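Local coordinates for protein beta-phenylalanine aminotransferase (Variovorax paradoxus, PDB 4AO9) that uses pyridoxal-5'-phosphate to transfer the amino group of beta-phenylalanine, as a two-chain enzyme of the class-III aminotransferase family, at residues R88-I93 / D412-S416; A111-M116 / V325-A330; R131-L135 / G331-T336. All coordinates share one frame; numbering follows the deposited sequence.

Contact 1: residues R88-I93 / D412-S416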
# COMPACT_ATOMS: atom_id res chain seq x y z
N ARG A 88 3.80 -28.28 14.03
CA ARG A 88 2.78 -27.40 14.60
C ARG A 88 3.41 -26.52 15.67
O ARG A 88 4.11 -27.02 16.55
CB ARG A 88 1.63 -28.22 15.20
CG ARG A 88 0.47 -27.36 15.70
CD ARG A 88 -0.43 -28.14 16.67
NE ARG A 88 -1.42 -27.27 17.31
CZ ARG A 88 -2.73 -27.46 17.29
NH1 ARG A 88 -3.27 -28.51 16.67
NH2 ARG A 88 -3.53 -26.59 17.90
N TYR A 89 3.14 -25.22 15.59
CA TYR A 89 3.68 -24.27 16.54
C TYR A 89 2.59 -23.42 17.17
O TYR A 89 1.58 -23.10 16.53
CB TYR A 89 4.64 -23.29 15.87
CG TYR A 89 5.73 -23.91 15.05
CD1 TYR A 89 6.93 -24.32 15.63
CD2 TYR A 89 5.58 -24.05 13.67
CE1 TYR A 89 7.94 -24.87 14.87
CE2 TYR A 89 6.58 -24.60 12.90
CZ TYR A 89 7.76 -25.01 13.50
OH TYR A 89 8.75 -25.55 12.72
N ALA A 90 2.82 -23.02 18.42
CA ALA A 90 2.09 -21.90 18.99
C ALA A 90 2.73 -20.63 18.44
O ALA A 90 3.95 -20.47 18.50
CB ALA A 90 2.16 -21.92 20.51
N ASP A 91 1.88 -19.76 17.89
CA ASP A 91 2.31 -18.52 17.23
C ASP A 91 2.47 -17.37 18.23
O ASP A 91 1.49 -16.88 18.78
CB ASP A 91 1.25 -18.15 16.19
CG ASP A 91 1.53 -16.82 15.53
OD1 ASP A 91 2.68 -16.34 15.58
OD2 ASP A 91 0.57 -16.26 14.96
N PHE A 92 3.71 -16.95 18.44
CA PHE A 92 4.04 -15.81 19.29
C PHE A 92 4.56 -14.60 18.52
O PHE A 92 5.27 -13.77 19.06
CB PHE A 92 5.02 -16.23 20.40
CG PHE A 92 4.35 -16.90 21.56
CD1 PHE A 92 4.01 -18.25 21.51
CD2 PHE A 92 4.01 -16.15 22.69
CE1 PHE A 92 3.37 -18.85 22.59
CE2 PHE A 92 3.38 -16.75 23.76
CZ PHE A 92 3.05 -18.10 23.71
N ILE A 93 4.17 -14.50 17.25
CA ILE A 93 4.55 -13.33 16.44
C ILE A 93 3.34 -12.69 15.72
O ILE A 93 3.30 -11.47 15.53
CB ILE A 93 5.77 -13.65 15.51
CG1 ILE A 93 6.15 -12.46 14.62
CG2 ILE A 93 5.51 -14.90 14.67
CD1 ILE A 93 6.53 -11.19 15.39
N ASP A 412 8.27 -26.03 19.95
CA ASP A 412 6.96 -25.86 19.31
C ASP A 412 6.41 -24.43 19.41
O ASP A 412 5.21 -24.22 19.54
CB ASP A 412 5.94 -26.88 19.85
CG ASP A 412 6.48 -28.30 19.87
OD1 ASP A 412 7.09 -28.71 18.86
OD2 ASP A 412 6.33 -28.98 20.91
N ILE A 413 7.31 -23.46 19.34
CA ILE A 413 6.94 -22.05 19.41
C ILE A 413 7.49 -21.33 18.18
O ILE A 413 8.69 -21.38 17.90
CB ILE A 413 7.45 -21.40 20.73
CG1 ILE A 413 6.61 -21.92 21.91
CG2 ILE A 413 7.41 -19.86 20.63
CD1 ILE A 413 7.25 -21.74 23.28
N TYR A 414 6.60 -20.66 17.46
CA TYR A 414 6.99 -19.87 16.30
C TYR A 414 7.06 -18.41 16.71
O TYR A 414 6.07 -17.82 17.12
CB TYR A 414 5.98 -20.05 15.17
CG TYR A 414 6.36 -19.41 13.86
CD1 TYR A 414 7.35 -19.97 13.06
CD2 TYR A 414 5.71 -18.26 13.41
CE1 TYR A 414 7.70 -19.40 11.84
CE2 TYR A 414 6.04 -17.69 12.19
CZ TYR A 414 7.04 -18.26 11.42
OH TYR A 414 7.39 -17.70 10.20
N SER A 415 8.27 -17.87 16.63
CA SER A 415 8.56 -16.52 17.07
C SER A 415 9.20 -15.75 15.93
O SER A 415 9.31 -16.26 14.81
CB SER A 415 9.52 -16.57 18.26
OG SER A 415 10.80 -17.07 17.88
N SER A 416 9.64 -14.53 16.20
CA SER A 416 10.40 -13.77 15.23
C SER A 416 11.90 -13.89 15.47
O SER A 416 12.35 -13.96 16.63
CB SER A 416 9.99 -12.30 15.29
OG SER A 416 10.23 -11.80 16.58
O HOH W 1 6.70 -28.39 16.23
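D412 meets strand 88-91 mainly through its backbone: its carbonyl O takes the N-H of A90 at 2.9 Å, and its CB lies beside R88 O. A water donates to both R88 O and D412 OD1, so the exposed carboxylate adds a second, solvent-borne link at this end. With positive phi, D412 is also the C-prime residue of the Schellman motif that ends helix 398-410, which turns the chain directly into the strand. I413 follows in parallel register with A90; its CG2 meets F92 CD1 at 3.9 Å, while its backbone N lies at the edge of the Y89 ring, in the ring plane. Y414 is held by both of its polar backbone atoms, N donating to A90 O and O accepting from F92 N at 2.8 Å, and its OH bonds T123 O of the second subunit. With CG anti to the backbone N (chi1 -173°), its ring lies between Y89 and I93: CB touches Y89 CB, and CD2 meets I93 CG2 at 3.6 Å. The two tyrosine planes are inclined at 44°. S416 offers CB to I93 CD1 at 3.6 Å and gives OG to F420 O. A carboxylate suits D91, with one oxygen for an Asx turn, OD1 accepting from I93 N at 2.9 Å from above its plane and also from A94 N, and the other, OD2, hydrogen-bonded to H103. Were D91 replaced by an alanine, the backbone N-H groups of I93 and A94 would probably lose their acceptor and H103 its partner, leaving the turn free to shift. Within this chain, 413-414 is an edge strand of a four-stranded mixed sheet, in which 88-91 also pairs with 80-83. Helix 398-410 packs on Y89, I413 and S415, and strand 420-422 covers F92 and I93.

Contact 2: residues A111-M116 / V325-A330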
# COMPACT_ATOMS: atom_id res chain seq x y z
N ALA A 111 -17.30 -11.85 7.52
CA ALA A 111 -17.43 -10.46 7.07
C ALA A 111 -16.89 -10.29 5.65
O ALA A 111 -17.49 -9.63 4.83
CB ALA A 111 -16.74 -9.52 8.03
N VAL A 112 -15.74 -10.90 5.38
CA VAL A 112 -15.13 -10.83 4.06
C VAL A 112 -16.01 -11.53 3.03
O VAL A 112 -16.23 -11.00 1.93
CB VAL A 112 -13.69 -11.42 4.07
CG1 VAL A 112 -13.12 -11.55 2.66
CG2 VAL A 112 -12.77 -10.55 4.92
N ILE A 113 -16.50 -12.72 3.36
CA ILE A 113 -17.38 -13.46 2.45
C ILE A 113 -18.64 -12.66 2.12
O ILE A 113 -19.02 -12.54 0.95
CB ILE A 113 -17.74 -14.86 3.02
CG1 ILE A 113 -16.50 -15.76 3.00
CG2 ILE A 113 -18.92 -15.49 2.26
CD1 ILE A 113 -16.68 -17.10 3.68
N GLU A 114 -19.28 -12.10 3.14
CA GLU A 114 -20.47 -11.28 2.92
C GLU A 114 -20.16 -10.07 2.03
O GLU A 114 -20.95 -9.75 1.13
CB GLU A 114 -21.11 -10.83 4.24
CG GLU A 114 -22.39 -10.02 4.04
CD GLU A 114 -23.13 -9.68 5.33
OE1 GLU A 114 -22.70 -10.12 6.43
OE2 GLU A 114 -24.15 -8.97 5.23
N ALA A 115 -19.02 -9.41 2.26
CA ALA A 115 -18.62 -8.28 1.41
C ALA A 115 -18.44 -8.71 -0.04
O ALA A 115 -18.93 -8.04 -0.96
CB ALA A 115 -17.36 -7.63 1.94
N MET A 116 -17.75 -9.84 -0.26
CA MET A 116 -17.52 -10.33 -1.62
C MET A 116 -18.83 -10.65 -2.33
O MET A 116 -18.99 -10.37 -3.52
CB MET A 116 -16.59 -11.55 -1.64
CG MET A 116 -15.18 -11.25 -1.19
SD MET A 116 -14.01 -12.54 -1.63
CE MET A 116 -13.54 -12.02 -3.28
N VAL A 325 -14.08 -2.81 -0.13
CA VAL A 325 -15.12 -3.31 0.77
C VAL A 325 -14.68 -4.46 1.66
O VAL A 325 -15.21 -4.62 2.76
CB VAL A 325 -16.42 -3.72 0.03
CG1 VAL A 325 -17.11 -2.50 -0.54
CG2 VAL A 325 -16.16 -4.78 -1.03
N MET A 326 -13.71 -5.25 1.21
CA MET A 326 -13.26 -6.37 2.04
C MET A 326 -12.52 -5.90 3.29
O MET A 326 -12.81 -6.36 4.39
CB MET A 326 -12.42 -7.33 1.20
CG MET A 326 -13.27 -8.04 0.14
SD MET A 326 -12.28 -8.83 -1.13
CE MET A 326 -11.57 -10.18 -0.18
N THR A 327 -11.59 -4.97 3.11
CA THR A 327 -10.91 -4.34 4.24
C THR A 327 -11.89 -3.61 5.15
O THR A 327 -11.83 -3.74 6.37
CB THR A 327 -9.81 -3.35 3.77
OG1 THR A 327 -8.81 -4.09 3.04
CG2 THR A 327 -9.16 -2.62 4.96
N MET A 328 -12.81 -2.85 4.57
CA MET A 328 -13.77 -2.08 5.38
C MET A 328 -14.64 -3.02 6.21
O MET A 328 -14.89 -2.75 7.39
CB MET A 328 -14.66 -1.19 4.50
CG MET A 328 -13.91 -0.16 3.63
SD MET A 328 -12.97 1.12 4.48
CE MET A 328 -11.31 0.45 4.48
N ALA A 329 -15.08 -4.13 5.61
CA ALA A 329 -15.89 -5.11 6.32
C ALA A 329 -15.09 -5.82 7.41
O ALA A 329 -15.55 -5.97 8.55
CB ALA A 329 -16.48 -6.11 5.33
N ALA A 330 -13.88 -6.27 7.07
CA ALA A 330 -13.07 -7.04 8.01
C ALA A 330 -12.66 -6.18 9.20
O ALA A 330 -12.71 -6.63 10.35
CB ALA A 330 -11.83 -7.60 7.33
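Helices 111-116 and 325-330 run roughly antiparallel, their directions 142° apart, and their axes come within 8.3 Å, a close approach made possible by the alanines that face each other. A115 sits in the middle of this seam: its CB touches A329 CB at 3.8 Å and lies equally near V325 O, so a methyl group rests directly on the backbone of the other helix. A329 returns the contact, its CB standing 3.7 Å from A111 O, and A111 CB in turn approaches A329 O. Small side chains suit these places because each helix then presents little more than its main chain. Along one flank the seam is filled by longer groups. M326 starts off to the side of the seam, but its chain bends at chi3 (71°) and swings the terminal CE back across, to 3.5 Å from V112 CG1 and 3.7 Å from M116 SD. The other branch of V112, CG2, packs on A330 CB. M116 lays its CG near M326 SD, and two unbranched, pliable thioethers can thus fit against each other and against a branched valine. V112 and M116 also pack on M116 and V112 of the second subunit, while M326 touches M293 there. Between the side chains the contact is apolar: A111 O already accepts from A115 N, and close packing of methyls and thioethers, not polar bonding, probably holds these two segments together.

Contact 3: residues R131-L135 / G331-T336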
# COMPACT_ATOMS: atom_id res chain seq x y z
N ARG A 131 -18.75 3.50 8.07
CA ARG A 131 -18.93 2.78 9.34
C ARG A 131 -17.59 2.59 10.04
O ARG A 131 -17.45 2.81 11.25
CB ARG A 131 -19.54 1.39 9.10
CG ARG A 131 -20.85 1.37 8.32
CD ARG A 131 -21.42 -0.03 8.33
NE ARG A 131 -21.91 -0.40 9.66
CZ ARG A 131 -22.32 -1.61 10.01
NH1 ARG A 131 -22.29 -2.61 9.13
NH2 ARG A 131 -22.76 -1.84 11.25
N LEU A 132 -16.58 2.20 9.27
CA LEU A 132 -15.27 1.97 9.85
C LEU A 132 -14.61 3.29 10.23
O LEU A 132 -13.99 3.38 11.30
CB LEU A 132 -14.38 1.14 8.92
CG LEU A 132 -12.97 0.83 9.42
CD1 LEU A 132 -12.99 0.10 10.80
CD2 LEU A 132 -12.15 0.02 8.40
N ALA A 133 -14.74 4.31 9.38
CA ALA A 133 -14.19 5.63 9.72
C ALA A 133 -14.77 6.17 11.01
O ALA A 133 -14.01 6.63 11.88
CB ALA A 133 -14.41 6.62 8.58
N ARG A 134 -16.09 6.08 11.16
CA ARG A 134 -16.75 6.53 12.39
C ARG A 134 -16.26 5.75 13.61
O ARG A 134 -15.96 6.34 14.66
CB ARG A 134 -18.27 6.42 12.25
CG ARG A 134 -19.02 6.65 13.55
CD ARG A 134 -20.51 6.73 13.33
NE ARG A 134 -21.17 7.07 14.58
CZ ARG A 134 -22.44 7.45 14.70
NH1 ARG A 134 -23.22 7.55 13.63
NH2 ARG A 134 -22.93 7.74 15.91
N LEU A 135 -16.17 4.43 13.48
CA LEU A 135 -15.70 3.58 14.57
C LEU A 135 -14.30 3.99 15.02
O LEU A 135 -14.04 4.11 16.22
CB LEU A 135 -15.70 2.11 14.13
CG LEU A 135 -15.49 1.10 15.26
CD1 LEU A 135 -16.68 1.05 16.21
CD2 LEU A 135 -15.27 -0.27 14.68
N GLY A 331 -12.26 -4.95 8.93
CA GLY A 331 -11.85 -4.04 9.99
C GLY A 331 -12.98 -3.80 10.98
O GLY A 331 -12.78 -3.88 12.19
N TYR A 332 -14.17 -3.49 10.46
CA TYR A 332 -15.30 -3.21 11.33
C TYR A 332 -15.69 -4.43 12.16
O TYR A 332 -15.93 -4.31 13.36
CB TYR A 332 -16.48 -2.69 10.51
CG TYR A 332 -17.64 -2.24 11.35
CD1 TYR A 332 -17.71 -0.94 11.83
CD2 TYR A 332 -18.68 -3.12 11.67
CE1 TYR A 332 -18.77 -0.51 12.60
CE2 TYR A 332 -19.74 -2.71 12.45
CZ TYR A 332 -19.78 -1.41 12.91
OH TYR A 332 -20.85 -0.99 13.69
N ALA A 333 -15.75 -5.60 11.52
CA ALA A 333 -16.07 -6.83 12.22
C ALA A 333 -15.07 -7.13 13.33
O ALA A 333 -15.44 -7.46 14.45
CB ALA A 333 -16.15 -7.98 11.25
N GLY A 334 -13.78 -6.98 13.02
CA GLY A 334 -12.74 -7.28 14.00
C GLY A 334 -12.80 -6.38 15.22
O GLY A 334 -12.74 -6.86 16.36
N LEU A 335 -12.94 -5.08 14.98
CA LEU A 335 -12.92 -4.13 16.08
C LEU A 335 -14.18 -4.17 16.95
O LEU A 335 -14.10 -3.89 18.16
CB LEU A 335 -12.66 -2.71 15.56
CG LEU A 335 -11.29 -2.51 14.90
CD1 LEU A 335 -11.21 -1.14 14.26
CD2 LEU A 335 -10.15 -2.72 15.88
N THR A 336 -15.32 -4.50 16.34
CA THR A 336 -16.58 -4.54 17.10
C THR A 336 -16.84 -5.88 17.78
O THR A 336 -17.44 -5.91 18.86
CB THR A 336 -17.82 -4.20 16.24
OG1 THR A 336 -17.90 -5.09 15.13
CG2 THR A 336 -17.78 -2.77 15.73
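R131 and Y332 form a cation-pi pair on the outer side of a helix packing in which 131-135 and 331-336 run in roughly the same direction, axes 9.8 Å apart at their closest. The guanidinium CZ stands 4.2 Å from the ring centroid and 31° off its normal, with the two planes about 40° apart, so the charge lies off-centre over one face. NH2 comes to 3.2 Å from Y332 OH. Over the opposite face, toward the ring's rim, stands T336 CG2, so the tyrosine lies between an arginine and a threonine methyl. Next to it L135 extends CD2 to three neighbours, Y332 CD1, L335 CB and T336 CG2. L132 reaches with CD1 over the backbone of G331 and Y332 and meets L335 CD1 at 4.1 Å. Glycine suits position 331, since a CB there would come tightly against L132 CD2. Y332 has CG anti to its own N (chi1 -174°), which carries the ring across to helix 129-139, and T336 OG1 donates to Y332 O at 2.8 Å, which helps fix the rotation that turns CG2 to the ring. Further out L132 packs on F148 of strand 145-149, and L335 on Y101, Y288 and I289. The contact grades from the buried L132 and L335, through the partly exposed L135 and Y332, to the exposed R131, whose charge is probably stabilised by the tyrosine's pi electrons.

From the N terminus, strand 88-91 comes first and waits longest for its partner: contact 1 closes only when the chain reaches 412-416, enclosing both other contacts in its loop. Helix 106-117 follows, then helix 129-139, and both are later met by helix 325-337, through its first half in contact 2 and its second half in contact 3. These two loops cross, their segments alternating along the chain. They touch, A111 CB lying 3.6 Å from A333 CB, whereas contact 1 is about 16 Å from contact 3 at nearest atoms. Contact 1 ties strand 413-414 into the small sheet, while contacts 2 and 3 bind helices 106-117 and 129-139 to helix 325-337; all three border the second subunit.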